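3-carboxy-cis,cis-muconate cycloisomerase (Acinetobacter calcoaceticus, PDB 1Q5N) is a largely helical enzyme of the superfamily that includes adenylosuccinate lyase, and assembles from four copies of its chain. Local coordinates at residues K404-Q412 against S423-P431; L26-E34 against I81-L89. One frame throughout, in Å; residues are numbered along the deposited sequence.

Contact 1: K404-Q412 against S423-P431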
ATOM      1  N   LYS A 404     -14.203  46.541  13.250  1.00 48.71           N
ATOM      2  CA  LYS A 404     -13.191  47.540  12.928  1.00 48.66           C
ATOM      3  C   LYS A 404     -11.872  46.818  12.945  1.00 46.85           C
ATOM      4  O   LYS A 404     -11.789  45.728  13.494  1.00 45.80           O
ATOM      5  CB  LYS A 404     -13.099  48.629  14.007  1.00 51.98           C
ATOM      6  CG  LYS A 404     -14.266  49.579  14.089  1.00 56.97           C
ATOM      7  CD  LYS A 404     -13.821  50.971  13.649  1.00 61.70           C
ATOM      8  CE  LYS A 404     -14.911  52.025  13.875  1.00 64.04           C
ATOM      9  NZ  LYS A 404     -16.025  51.915  12.829  1.00 67.37           N
ATOM     10  N   HIS A 405     -10.839  47.448  12.387  1.00 44.42           N
ATOM     11  CA  HIS A 405      -9.507  46.872  12.408  1.00 42.61           C
ATOM     12  C   HIS A 405      -9.024  46.913  13.877  1.00 42.73           C
ATOM     13  O   HIS A 405      -9.276  47.876  14.617  1.00 42.17           O
ATOM     14  CB  HIS A 405      -8.587  47.701  11.498  1.00 41.52           C
ATOM     15  CG  HIS A 405      -7.252  47.075  11.210  1.00 41.47           C
ATOM     16  ND1 HIS A 405      -6.234  47.016  12.145  1.00 39.92           N
ATOM     17  CD2 HIS A 405      -6.769  46.478  10.089  1.00 39.87           C
ATOM     18  CE1 HIS A 405      -5.188  46.399  11.615  1.00 40.07           C
ATOM     19  NE2 HIS A 405      -5.484  46.059  10.371  1.00 38.95           N
ATOM     20  N   LEU A 406      -8.333  45.870  14.312  1.00 41.15           N
ATOM     21  CA  LEU A 406      -7.832  45.860  15.669  1.00 40.48           C
ATOM     22  C   LEU A 406      -6.963  47.095  15.970  1.00 41.07           C
ATOM     23  O   LEU A 406      -6.915  47.529  17.120  1.00 39.13           O
ATOM     24  CB  LEU A 406      -7.027  44.573  15.949  1.00 38.34           C
ATOM     25  CG  LEU A 406      -6.510  44.412  17.387  1.00 38.30           C
ATOM     26  CD1 LEU A 406      -7.668  44.278  18.413  1.00 37.39           C
ATOM     27  CD2 LEU A 406      -5.617  43.208  17.436  1.00 37.90           C
ATOM     28  N   LYS A 407      -6.259  47.639  14.972  1.00 41.38           N
ATOM     29  CA  LYS A 407      -5.401  48.809  15.236  1.00 43.84           C
ATOM     30  C   LYS A 407      -6.287  49.998  15.683  1.00 43.50           C
ATOM     31  O   LYS A 407      -5.965  50.687  16.637  1.00 41.43           O
ATOM     32  CB  LYS A 407      -4.535  49.208  14.001  1.00 44.37           C
ATOM     33  CG  LYS A 407      -3.464  50.279  14.330  1.00 47.83           C
ATOM     34  CD  LYS A 407      -2.441  50.526  13.187  1.00 51.70           C
ATOM     35  CE  LYS A 407      -2.932  51.510  12.115  1.00 52.76           C
ATOM     36  NZ  LYS A 407      -2.026  51.483  10.906  1.00 56.72           N
ATOM     37  N   ASP A 408      -7.410  50.205  15.006  1.00 45.23           N
ATOM     38  CA  ASP A 408      -8.328  51.271  15.363  1.00 47.58           C
ATOM     39  C   ASP A 408      -8.787  51.160  16.793  1.00 48.11           C
ATOM     40  O   ASP A 408      -8.871  52.174  17.482  1.00 49.89           O
ATOM     41  CB  ASP A 408      -9.532  51.269  14.442  1.00 50.98           C
ATOM     42  CG  ASP A 408      -9.129  51.504  12.995  1.00 57.08           C
ATOM     43  OD1 ASP A 408      -8.008  52.084  12.784  1.00 57.91           O
ATOM     44  OD2 ASP A 408      -9.930  51.122  12.084  1.00 59.42           O
ATOM     45  N   ILE A 409      -9.037  49.944  17.271  1.00 46.47           N
ATOM     46  CA  ILE A 409      -9.509  49.776  18.637  1.00 45.58           C
ATOM     47  C   ILE A 409      -8.385  49.931  19.662  1.00 46.83           C
ATOM     48  O   ILE A 409      -8.501  50.640  20.653  1.00 45.85           O
ATOM     49  CB  ILE A 409     -10.159  48.380  18.839  1.00 44.57           C
ATOM     50  CG1 ILE A 409     -11.371  48.238  17.941  1.00 44.55           C
ATOM     51  CG2 ILE A 409     -10.453  48.139  20.308  1.00 43.76           C
ATOM     52  CD1 ILE A 409     -12.368  49.347  18.031  1.00 45.16           C
ATOM     53  N   ILE A 410      -7.274  49.270  19.430  1.00 48.70           N
ATOM     54  CA  ILE A 410      -6.221  49.351  20.400  1.00 50.80           C
ATOM     55  C   ILE A 410      -5.665  50.764  20.549  1.00 52.66           C
ATOM     56  O   ILE A 410      -5.304  51.158  21.658  1.00 51.88           O
ATOM     57  CB  ILE A 410      -5.108  48.308  20.077  1.00 50.69           C
ATOM     58  CG1 ILE A 410      -4.895  47.435  21.306  1.00 51.76           C
ATOM     59  CG2 ILE A 410      -3.798  48.964  19.736  1.00 49.89           C
ATOM     60  CD1 ILE A 410      -4.972  46.001  20.986  1.00 51.49           C
ATOM     61  N   SER A 411      -5.635  51.534  19.458  1.00 53.51           N
ATOM     62  CA  SER A 411      -5.077  52.891  19.513  1.00 56.89           C
ATOM     63  C   SER A 411      -5.874  53.879  20.374  1.00 59.46           C
ATOM     64  O   SER A 411      -5.350  54.934  20.756  1.00 59.90           O
ATOM     65  CB  SER A 411      -4.904  53.484  18.103  1.00 55.02           C
ATOM     66  OG  SER A 411      -6.176  53.747  17.546  1.00 55.81           O
ATOM     67  N   GLN A 412      -7.133  53.567  20.672  1.00 62.12           N
ATOM     68  CA  GLN A 412      -7.901  54.472  21.517  1.00 65.14           C
ATOM     69  C   GLN A 412      -8.055  53.951  22.958  1.00 65.16           C
ATOM     70  O   GLN A 412      -8.850  54.464  23.720  1.00 66.42           O
ATOM     71  CB  GLN A 412      -9.252  54.825  20.855  1.00 66.05           C
ATOM     72  CG  GLN A 412     -10.329  53.743  20.803  1.00 69.50           C
ATOM     73  CD  GLN A 412     -11.279  53.895  19.572  1.00 71.84           C
ATOM     74  OE1 GLN A 412     -12.345  53.240  19.477  1.00 71.84           O
ATOM     75  NE2 GLN A 412     -10.873  54.742  18.622  1.00 72.03           N
ATOM     76  N   SER A 423       2.858  56.567  15.668  1.00 61.75           N
ATOM     77  CA  SER A 423       3.838  55.981  14.782  1.00 60.86           C
ATOM     78  C   SER A 423       4.392  54.655  15.316  1.00 60.01           C
ATOM     79  O   SER A 423       4.616  53.740  14.524  1.00 59.42           O
ATOM     80  CB  SER A 423       4.960  56.979  14.469  1.00 60.95           C
ATOM     81  OG  SER A 423       5.941  56.996  15.484  1.00 63.63           O
ATOM     82  N   GLN A 424       4.606  54.534  16.631  1.00 58.74           N
ATOM     83  CA  GLN A 424       5.101  53.272  17.206  1.00 58.74           C
ATOM     84  C   GLN A 424       4.032  52.153  17.076  1.00 58.81           C
ATOM     85  O   GLN A 424       4.360  50.970  16.963  1.00 58.85           O
ATOM     86  CB  GLN A 424       5.461  53.438  18.680  1.00 59.25           C
ATOM     87  CG  GLN A 424       6.711  54.249  18.975  1.00 60.27           C
ATOM     88  CD  GLN A 424       6.785  54.657  20.454  1.00 61.81           C
ATOM     89  OE1 GLN A 424       5.809  55.160  21.023  1.00 60.70           O
ATOM     90  NE2 GLN A 424       7.936  54.440  21.075  1.00 61.96           N
ATOM     91  N   LEU A 425       2.763  52.540  17.112  1.00 57.45           N
ATOM     92  CA  LEU A 425       1.683  51.602  16.954  1.00 57.87           C
ATOM     93  C   LEU A 425       1.650  51.102  15.509  1.00 58.11           C
ATOM     94  O   LEU A 425       1.393  49.918  15.279  1.00 57.47           O
ATOM     95  CB  LEU A 425       0.333  52.243  17.277  1.00 58.03           C
ATOM     96  CG  LEU A 425      -0.123  52.120  18.725  1.00 59.92           C
ATOM     97  CD1 LEU A 425      -1.614  52.452  18.796  1.00 60.67           C
ATOM     98  CD2 LEU A 425       0.116  50.713  19.241  1.00 59.16           C
ATOM     99  N   ASP A 426       1.875  51.987  14.538  1.00 56.54           N
ATOM    100  CA  ASP A 426       1.868  51.540  13.158  1.00 57.37           C
ATOM    101  C   ASP A 426       2.994  50.531  12.922  1.00 56.50           C
ATOM    102  O   ASP A 426       2.854  49.629  12.108  1.00 55.31           O
ATOM    103  CB  ASP A 426       2.006  52.709  12.161  1.00 59.50           C
ATOM    104  CG  ASP A 426       0.788  53.628  12.158  1.00 62.64           C
ATOM    105  OD1 ASP A 426      -0.345  53.168  12.460  1.00 63.51           O
ATOM    106  OD2 ASP A 426       0.965  54.823  11.838  1.00 65.37           O
ATOM    107  N   GLU A 427       4.101  50.674  13.640  1.00 55.79           N
ATOM    108  CA  GLU A 427       5.218  49.753  13.474  1.00 56.17           C
ATOM    109  C   GLU A 427       4.907  48.398  14.094  1.00 53.25           C
ATOM    110  O   GLU A 427       5.214  47.357  13.525  1.00 52.38           O
ATOM    111  CB  GLU A 427       6.498  50.328  14.086  1.00 59.70           C
ATOM    112  CG  GLU A 427       7.096  51.475  13.274  1.00 67.11           C
ATOM    113  CD  GLU A 427       7.596  51.049  11.881  1.00 71.14           C
ATOM    114  OE1 GLU A 427       6.787  50.899  10.917  1.00 73.06           O
ATOM    115  OE2 GLU A 427       8.829  50.859  11.756  1.00 74.60           O
ATOM    116  N   ILE A 428       4.306  48.422  15.268  1.00 50.57           N
ATOM    117  CA  ILE A 428       3.916  47.207  15.939  1.00 48.41           C
ATOM    118  C   ILE A 428       2.930  46.393  15.060  1.00 45.90           C
ATOM    119  O   ILE A 428       2.985  45.183  15.031  1.00 44.09           O
ATOM    120  CB  ILE A 428       3.346  47.563  17.332  1.00 49.27           C
ATOM    121  CG1 ILE A 428       4.533  47.716  18.293  1.00 49.97           C
ATOM    122  CG2 ILE A 428       2.397  46.475  17.851  1.00 48.78           C
ATOM    123  CD1 ILE A 428       4.300  48.741  19.394  1.00 52.11           C
ATOM    124  N   PHE A 429       2.089  47.059  14.290  1.00 43.91           N
ATOM    125  CA  PHE A 429       1.139  46.357  13.436  1.00 45.15           C
ATOM    126  C   PHE A 429       1.621  45.916  12.040  1.00 44.73           C
ATOM    127  O   PHE A 429       0.829  45.357  11.291  1.00 44.80           O
ATOM    128  CB  PHE A 429      -0.166  47.176  13.282  1.00 44.79           C
ATOM    129  CG  PHE A 429      -1.176  46.905  14.368  1.00 45.87           C
ATOM    130  CD1 PHE A 429      -1.042  47.488  15.628  1.00 46.53           C
ATOM    131  CD2 PHE A 429      -2.245  46.025  14.140  1.00 45.88           C
ATOM    132  CE1 PHE A 429      -1.950  47.191  16.654  1.00 47.22           C
ATOM    133  CE2 PHE A 429      -3.157  45.716  15.148  1.00 45.50           C
ATOM    134  CZ  PHE A 429      -3.017  46.294  16.407  1.00 46.15           C
ATOM    135  N   LYS A 430       2.883  46.176  11.685  1.00 44.56           N
ATOM    136  CA  LYS A 430       3.401  45.756  10.382  1.00 45.57           C
ATOM    137  C   LYS A 430       3.812  44.291  10.458  1.00 43.52           C
ATOM    138  O   LYS A 430       4.549  43.895  11.359  1.00 41.75           O
ATOM    139  CB  LYS A 430       4.607  46.604   9.955  1.00 49.35           C
ATOM    140  CG  LYS A 430       4.294  48.094   9.890  1.00 54.68           C
ATOM    141  CD  LYS A 430       5.258  48.944   9.032  1.00 57.73           C
ATOM    142  CE  LYS A 430       4.631  50.363   8.846  1.00 61.48           C
ATOM    143  NZ  LYS A 430       5.043  51.132   7.617  1.00 63.88           N
ATOM    144  N   PRO A 431       3.333  43.470   9.505  1.00 43.97           N
ATOM    145  CA  PRO A 431       3.614  42.014   9.409  1.00 43.23           C
ATOM    146  C   PRO A 431       5.107  41.721   9.532  1.00 43.11           C
ATOM    147  O   PRO A 431       5.500  40.768  10.204  1.00 42.55           O
ATOM    148  CB  PRO A 431       3.093  41.630   8.031  1.00 43.58           C
ATOM    149  CG  PRO A 431       2.031  42.647   7.738  1.00 45.67           C
ATOM    150  CD  PRO A 431       2.551  43.956   8.349  1.00 42.89           C
TER
HETATM  151  O   HOH W   1       0.380  49.606  10.593  1.00 55.87           O

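Contact 2: L26-E34 against I81-L89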
ATOM      1  N   LEU A  26      16.602  -1.826 -22.514  1.00 35.50           N
ATOM      2  CA  LEU A  26      16.827  -2.947 -21.608  1.00 35.53           C
ATOM      3  C   LEU A  26      17.686  -4.013 -22.307  1.00 35.46           C
ATOM      4  O   LEU A  26      18.703  -4.463 -21.766  1.00 32.76           O
ATOM      5  CB  LEU A  26      15.500  -3.567 -21.113  1.00 35.20           C
ATOM      6  CG  LEU A  26      15.719  -4.841 -20.256  1.00 35.53           C
ATOM      7  CD1 LEU A  26      16.452  -4.501 -18.949  1.00 33.56           C
ATOM      8  CD2 LEU A  26      14.397  -5.518 -19.993  1.00 35.78           C
ATOM      9  N   VAL A  27      17.282  -4.390 -23.524  1.00 36.49           N
ATOM     10  CA  VAL A  27      18.042  -5.379 -24.307  1.00 37.92           C
ATOM     11  C   VAL A  27      19.461  -4.849 -24.617  1.00 39.27           C
ATOM     12  O   VAL A  27      20.419  -5.617 -24.654  1.00 40.29           O
ATOM     13  CB  VAL A  27      17.313  -5.759 -25.613  1.00 38.54           C
ATOM     14  CG1 VAL A  27      18.214  -6.711 -26.428  1.00 39.75           C
ATOM     15  CG2 VAL A  27      15.950  -6.442 -25.287  1.00 36.67           C
ATOM     16  N   SER A  28      19.600  -3.538 -24.793  1.00 38.29           N
ATOM     17  CA  SER A  28      20.900  -2.937 -25.031  1.00 39.07           C
ATOM     18  C   SER A  28      21.811  -3.177 -23.857  1.00 38.27           C
ATOM     19  O   SER A  28      22.970  -3.552 -24.016  1.00 38.28           O
ATOM     20  CB  SER A  28      20.774  -1.431 -25.184  1.00 41.60           C
ATOM     21  OG  SER A  28      21.154  -1.090 -26.481  1.00 44.31           O
ATOM     22  N   TYR A  29      21.278  -2.947 -22.660  1.00 37.40           N
ATOM     23  CA  TYR A  29      22.063  -3.120 -21.440  1.00 36.60           C
ATOM     24  C   TYR A  29      22.388  -4.596 -21.223  1.00 36.51           C
ATOM     25  O   TYR A  29      23.449  -4.929 -20.680  1.00 35.17           O
ATOM     26  CB  TYR A  29      21.308  -2.562 -20.218  1.00 35.02           C
ATOM     27  CG  TYR A  29      21.240  -1.055 -20.158  1.00 36.08           C
ATOM     28  CD1 TYR A  29      22.381  -0.306 -19.855  1.00 34.30           C
ATOM     29  CD2 TYR A  29      20.020  -0.374 -20.299  1.00 36.88           C
ATOM     30  CE1 TYR A  29      22.324   1.071 -19.678  1.00 34.32           C
ATOM     31  CE2 TYR A  29      19.951   1.039 -20.127  1.00 36.61           C
ATOM     32  CZ  TYR A  29      21.118   1.745 -19.813  1.00 36.30           C
ATOM     33  OH  TYR A  29      21.117   3.117 -19.641  1.00 36.09           O
ATOM     34  N   MET A  30      21.494  -5.483 -21.648  1.00 35.86           N
ATOM     35  CA  MET A  30      21.772  -6.919 -21.487  1.00 37.70           C
ATOM     36  C   MET A  30      22.941  -7.304 -22.399  1.00 37.16           C
ATOM     37  O   MET A  30      23.826  -8.109 -22.004  1.00 35.82           O
ATOM     38  CB  MET A  30      20.535  -7.771 -21.818  1.00 38.61           C
ATOM     39  CG  MET A  30      19.442  -7.645 -20.725  1.00 41.79           C
ATOM     40  SD  MET A  30      17.883  -8.438 -21.208  1.00 43.84           S
ATOM     41  CE  MET A  30      18.317 -10.046 -20.774  1.00 43.44           C
ATOM     42  N   VAL A  31      22.938  -6.734 -23.604  1.00 36.48           N
ATOM     43  CA  VAL A  31      24.015  -6.979 -24.549  1.00 37.64           C
ATOM     44  C   VAL A  31      25.308  -6.480 -23.883  1.00 39.27           C
ATOM     45  O   VAL A  31      26.319  -7.196 -23.831  1.00 38.76           O
ATOM     46  CB  VAL A  31      23.781  -6.224 -25.870  1.00 37.73           C
ATOM     47  CG1 VAL A  31      25.096  -6.189 -26.715  1.00 38.74           C
ATOM     48  CG2 VAL A  31      22.633  -6.898 -26.661  1.00 34.99           C
ATOM     49  N   GLU A  32      25.257  -5.283 -23.323  1.00 39.11           N
ATOM     50  CA  GLU A  32      26.427  -4.732 -22.685  1.00 41.66           C
ATOM     51  C   GLU A  32      26.965  -5.656 -21.582  1.00 42.59           C
ATOM     52  O   GLU A  32      28.193  -5.835 -21.433  1.00 42.13           O
ATOM     53  CB  GLU A  32      26.071  -3.373 -22.116  1.00 44.33           C
ATOM     54  CG  GLU A  32      27.233  -2.576 -21.531  1.00 49.75           C
ATOM     55  CD  GLU A  32      26.788  -1.146 -21.131  1.00 54.10           C
ATOM     56  OE1 GLU A  32      25.821  -0.608 -21.751  1.00 54.66           O
ATOM     57  OE2 GLU A  32      27.410  -0.556 -20.210  1.00 56.20           O
ATOM     58  N   ALA A  33      26.047  -6.228 -20.797  1.00 40.81           N
ATOM     59  CA  ALA A  33      26.430  -7.157 -19.732  1.00 41.04           C
ATOM     60  C   ALA A  33      27.126  -8.443 -20.290  1.00 41.31           C
ATOM     61  O   ALA A  33      28.065  -8.973 -19.672  1.00 39.12           O
ATOM     62  CB  ALA A  33      25.201  -7.564 -18.919  1.00 38.42           C
ATOM     63  N   GLU A  34      26.614  -8.960 -21.415  1.00 40.78           N
ATOM     64  CA  GLU A  34      27.175 -10.159 -22.039  1.00 42.00           C
ATOM     65  C   GLU A  34      28.605  -9.890 -22.561  1.00 42.81           C
ATOM     66  O   GLU A  34      29.518 -10.695 -22.345  1.00 42.38           O
ATOM     67  CB  GLU A  34      26.258 -10.638 -23.161  1.00 41.74           C
ATOM     68  CG  GLU A  34      24.936 -11.230 -22.684  1.00 42.21           C
ATOM     69  CD  GLU A  34      25.086 -12.572 -21.982  1.00 43.56           C
ATOM     70  OE1 GLU A  34      26.213 -13.061 -21.790  1.00 44.24           O
ATOM     71  OE2 GLU A  34      24.063 -13.152 -21.614  1.00 44.98           O
ATOM     72  N   ILE A  81      12.959 -12.659 -19.856  1.00 35.98           N
ATOM     73  CA  ILE A  81      13.510 -12.209 -21.098  1.00 37.30           C
ATOM     74  C   ILE A  81      14.889 -12.741 -21.404  1.00 38.05           C
ATOM     75  O   ILE A  81      15.233 -12.905 -22.572  1.00 37.66           O
ATOM     76  CB  ILE A  81      13.620 -10.685 -21.096  1.00 38.69           C
ATOM     77  CG1 ILE A  81      12.247 -10.096 -20.828  1.00 39.33           C
ATOM     78  CG2 ILE A  81      14.140 -10.185 -22.449  1.00 40.61           C
ATOM     79  CD1 ILE A  81      12.331  -8.604 -20.530  1.00 43.33           C
ATOM     80  N   ALA A  82      15.683 -13.006 -20.371  1.00 37.88           N
ATOM     81  CA  ALA A  82      17.056 -13.417 -20.624  1.00 38.97           C
ATOM     82  C   ALA A  82      17.203 -14.699 -21.430  1.00 39.41           C
ATOM     83  O   ALA A  82      18.038 -14.756 -22.331  1.00 40.75           O
ATOM     84  CB  ALA A  82      17.822 -13.531 -19.329  1.00 37.48           C
ATOM     85  N   ILE A  83      16.394 -15.709 -21.130  1.00 39.10           N
ATOM     86  CA  ILE A  83      16.495 -16.993 -21.822  1.00 38.65           C
ATOM     87  C   ILE A  83      16.366 -16.897 -23.356  1.00 39.85           C
ATOM     88  O   ILE A  83      17.253 -17.340 -24.070  1.00 40.01           O
ATOM     89  CB  ILE A  83      15.484 -18.016 -21.188  1.00 39.06           C
ATOM     90  CG1 ILE A  83      16.029 -18.493 -19.830  1.00 38.50           C
ATOM     91  CG2 ILE A  83      15.279 -19.239 -22.084  1.00 38.18           C
ATOM     92  CD1 ILE A  83      15.032 -19.223 -18.981  1.00 38.75           C
ATOM     93  N   PRO A  84      15.284 -16.300 -23.874  1.00 40.28           N
ATOM     94  CA  PRO A  84      15.135 -16.197 -25.326  1.00 40.64           C
ATOM     95  C   PRO A  84      16.136 -15.178 -25.874  1.00 41.41           C
ATOM     96  O   PRO A  84      16.507 -15.220 -27.029  1.00 42.44           O
ATOM     97  CB  PRO A  84      13.704 -15.708 -25.495  1.00 41.59           C
ATOM     98  CG  PRO A  84      13.041 -16.029 -24.178  1.00 41.50           C
ATOM     99  CD  PRO A  84      14.091 -15.775 -23.190  1.00 40.46           C
ATOM    100  N   PHE A  85      16.557 -14.243 -25.041  1.00 40.39           N
ATOM    101  CA  PHE A  85      17.500 -13.262 -25.500  1.00 40.37           C
ATOM    102  C   PHE A  85      18.856 -13.951 -25.760  1.00 41.49           C
ATOM    103  O   PHE A  85      19.502 -13.676 -26.765  1.00 42.74           O
ATOM    104  CB  PHE A  85      17.636 -12.162 -24.456  1.00 38.23           C
ATOM    105  CG  PHE A  85      18.941 -11.440 -24.509  1.00 38.05           C
ATOM    106  CD1 PHE A  85      19.147 -10.401 -25.408  1.00 40.01           C
ATOM    107  CD2 PHE A  85      19.973 -11.784 -23.645  1.00 37.68           C
ATOM    108  CE1 PHE A  85      20.378  -9.725 -25.439  1.00 39.21           C
ATOM    109  CE2 PHE A  85      21.203 -11.114 -23.670  1.00 37.56           C
ATOM    110  CZ  PHE A  85      21.402 -10.088 -24.554  1.00 38.86           C
ATOM    111  N   VAL A  86      19.279 -14.826 -24.848  1.00 41.75           N
ATOM    112  CA  VAL A  86      20.525 -15.555 -24.988  1.00 42.50           C
ATOM    113  C   VAL A  86      20.479 -16.384 -26.269  1.00 43.50           C
ATOM    114  O   VAL A  86      21.433 -16.352 -27.012  1.00 43.48           O
ATOM    115  CB  VAL A  86      20.822 -16.464 -23.730  1.00 42.59           C
ATOM    116  CG1 VAL A  86      21.876 -17.528 -24.038  1.00 43.12           C
ATOM    117  CG2 VAL A  86      21.379 -15.622 -22.625  1.00 42.58           C
ATOM    118  N   LYS A  87      19.379 -17.096 -26.544  1.00 44.99           N
ATOM    119  CA  LYS A  87      19.292 -17.885 -27.780  1.00 46.55           C
ATOM    120  C   LYS A  87      19.601 -16.987 -28.967  1.00 46.62           C
ATOM    121  O   LYS A  87      20.483 -17.279 -29.773  1.00 47.10           O
ATOM    122  CB  LYS A  87      17.890 -18.458 -28.018  1.00 47.98           C
ATOM    123  CG  LYS A  87      17.350 -19.263 -26.894  1.00 53.06           C
ATOM    124  CD  LYS A  87      18.094 -20.565 -26.709  1.00 59.08           C
ATOM    125  CE  LYS A  87      17.249 -21.741 -27.223  1.00 63.90           C
ATOM    126  NZ  LYS A  87      15.929 -21.857 -26.474  1.00 66.25           N
ATOM    127  N   GLN A  88      18.859 -15.891 -29.074  1.00 45.11           N
ATOM    128  CA  GLN A  88      19.048 -14.986 -30.174  1.00 45.46           C
ATOM    129  C   GLN A  88      20.446 -14.405 -30.309  1.00 45.38           C
ATOM    130  O   GLN A  88      20.963 -14.307 -31.412  1.00 44.67           O
ATOM    131  CB  GLN A  88      18.035 -13.837 -30.116  1.00 44.61           C
ATOM    132  CG  GLN A  88      16.662 -14.283 -30.563  1.00 46.09           C
ATOM    133  CD  GLN A  88      15.787 -13.115 -30.974  1.00 47.15           C
ATOM    134  OE1 GLN A  88      16.237 -12.211 -31.699  1.00 48.25           O
ATOM    135  NE2 GLN A  88      14.532 -13.127 -30.526  1.00 44.00           N
ATOM    136  N   LEU A  89      21.049 -14.002 -29.200  1.00 44.78           N
ATOM    137  CA  LEU A  89      22.366 -13.412 -29.278  1.00 44.08           C
ATOM    138  C   LEU A  89      23.360 -14.458 -29.712  1.00 44.89           C
ATOM    139  O   LEU A  89      24.330 -14.142 -30.407  1.00 44.00           O
ATOM    140  CB  LEU A  89      22.812 -12.861 -27.937  1.00 42.12           C
ATOM    141  CG  LEU A  89      24.186 -12.190 -27.990  1.00 42.61           C
ATOM    142  CD1 LEU A  89      24.069 -10.921 -28.793  1.00 40.38           C
ATOM    143  CD2 LEU A  89      24.704 -11.884 -26.582  1.00 43.12           C
TER

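Contact 1: K404-Q412 against S423-P431
Two torsions of Lys-407 let one side chain serve both Phe-429 and Asp-426. At chi1 (-170°) CG lies opposite the backbone N, which carries the start of the chain across the Phe-429 ring; the bend at chi3 (84°) then turns the ammonium group off the aromatic surface toward the acid. Lys-407 CB sits almost exactly over the middle of the Phe-429 ring, 3.8 Å from its centroid, a CH-pi contact over the face, while CG and CD of the lysine continue past CD1 and CG of the ring. At the far end Lys-407 NZ meets Asp-426 OD1 at 2.8 Å in a salt bridge, approaching from above the carboxylate plane. Lys-407 NZ also donates to a water 3.1 Å away, which in turn donates to Asp-426 O at 2.9 Å, so that the ammonium group is tied to both the side chain and the backbone of one residue. This is a lysine used in two ways: apolar stem on a ring, charged tip on an acid at the partly exposed margin.

Around the ring, His-405 CE1 comes to 3.9 Å from Phe-429 CD2, the two ring planes being oblique. The imidazole is fixed by its own N-cap role, since Lys-407 N donates to His-405 ND1 (2.9 Å) within the imidazole plane. Leu-406 CG lies beside Phe-429 CZ, and Ile-410 CG2 spans CE1 of the ring and CD1 of Leu-425. Leu-425 CD1 also presses on Ser-411 CB at 3.5 Å.

The axes of 406-410 and 423-428 are roughly antiparallel, at 144°. Val-375 of helix 372-383 touches Ile-410 on one side of the contact and Ile-428 and Phe-429 on the other; helix 385-402 meets Leu-406 and Ile-410 through Ala-395, and Glu-364 of helix 356-364 touches His-405.

Contact 2: L26-E34 against I81-L89
Glu-34 OE2, hydrogen-bonded to His-105 ND1, lies 3.8 Å from Val-86 CG2, the two side chains crossing at about a right angle. The buried carboxylate therefore has a polar partner in the histidine while its methylene groups serve the apolar interface. Chi1 of Glu-34 (-70°), with CG anti to the carbonyl carbon, sets Glu-34 CG at the edge of the Phe-85 ring, 3.9 Å from Phe-85 CE2 and near the ring plane; the bend at chi2 then turns the carboxylate. CB and CG of Glu-34 also rest on Leu-89 CD2.

Phe-85 is the centrepiece, a knob entering the hole formed by Val-27, Met-30, Val-31 and Glu-34 on the other helix. The four residues meet different parts of the ring, the two valines sharing CE1. Met-30 covers a face: Met-30 CB stands toward the rim, 3.7 Å from Phe-85 CZ, and Met-30 SD lies above the same face at 4.7 Å from the centroid of the Phe-85 ring, a Met-aromatic contact. The bend at chi3 of Met-30 (82°) directs Met-30 CE back over the ring to 3.7 Å from Phe-85 CD2, and the same methyl reaches Ala-82 CA at 3.6 Å. Val-31 CG2 comes in at the edge, beside CE1, and Val-27 CG1 packs obliquely on the same carbon. At one end of the interface Leu-26 CD2 and Ile-81 CD1 meet tip to tip at 3.8 Å.

The segments 26-34 and 82-89, on helices 23-43 and 82-94, cross at -64°. Helix 110-146 flanks them, with Gln-121 on Leu-26 and Ile-113 on Glu-34; helix 68-78 adds Phe-68 on Val-27 and Thr-75 on Ile-81. Tyr-8 of the second subunit packs on Leu-26 and Ile-81.

From the N terminus, the chain first closes contact 2, where helix 82-94 returns to helix 23-43 after a mainly helical excursion of 46 residues. The long helices follow, and only near the C terminus does contact 1 close a much shorter loop of ten residues, which includes the small helix 414-417. The two loops are in series, neither enclosing nor crossing the other. The centres of contacts 1 and 2 are about 75 Å apart, on opposite sides of the chain's centre. Contact 2 joins helix 23-43 to helix 82-94 beside a second subunit, whereas contact 1 joins the short helices 406-410 and 422-428 in the C-terminal part of the chain.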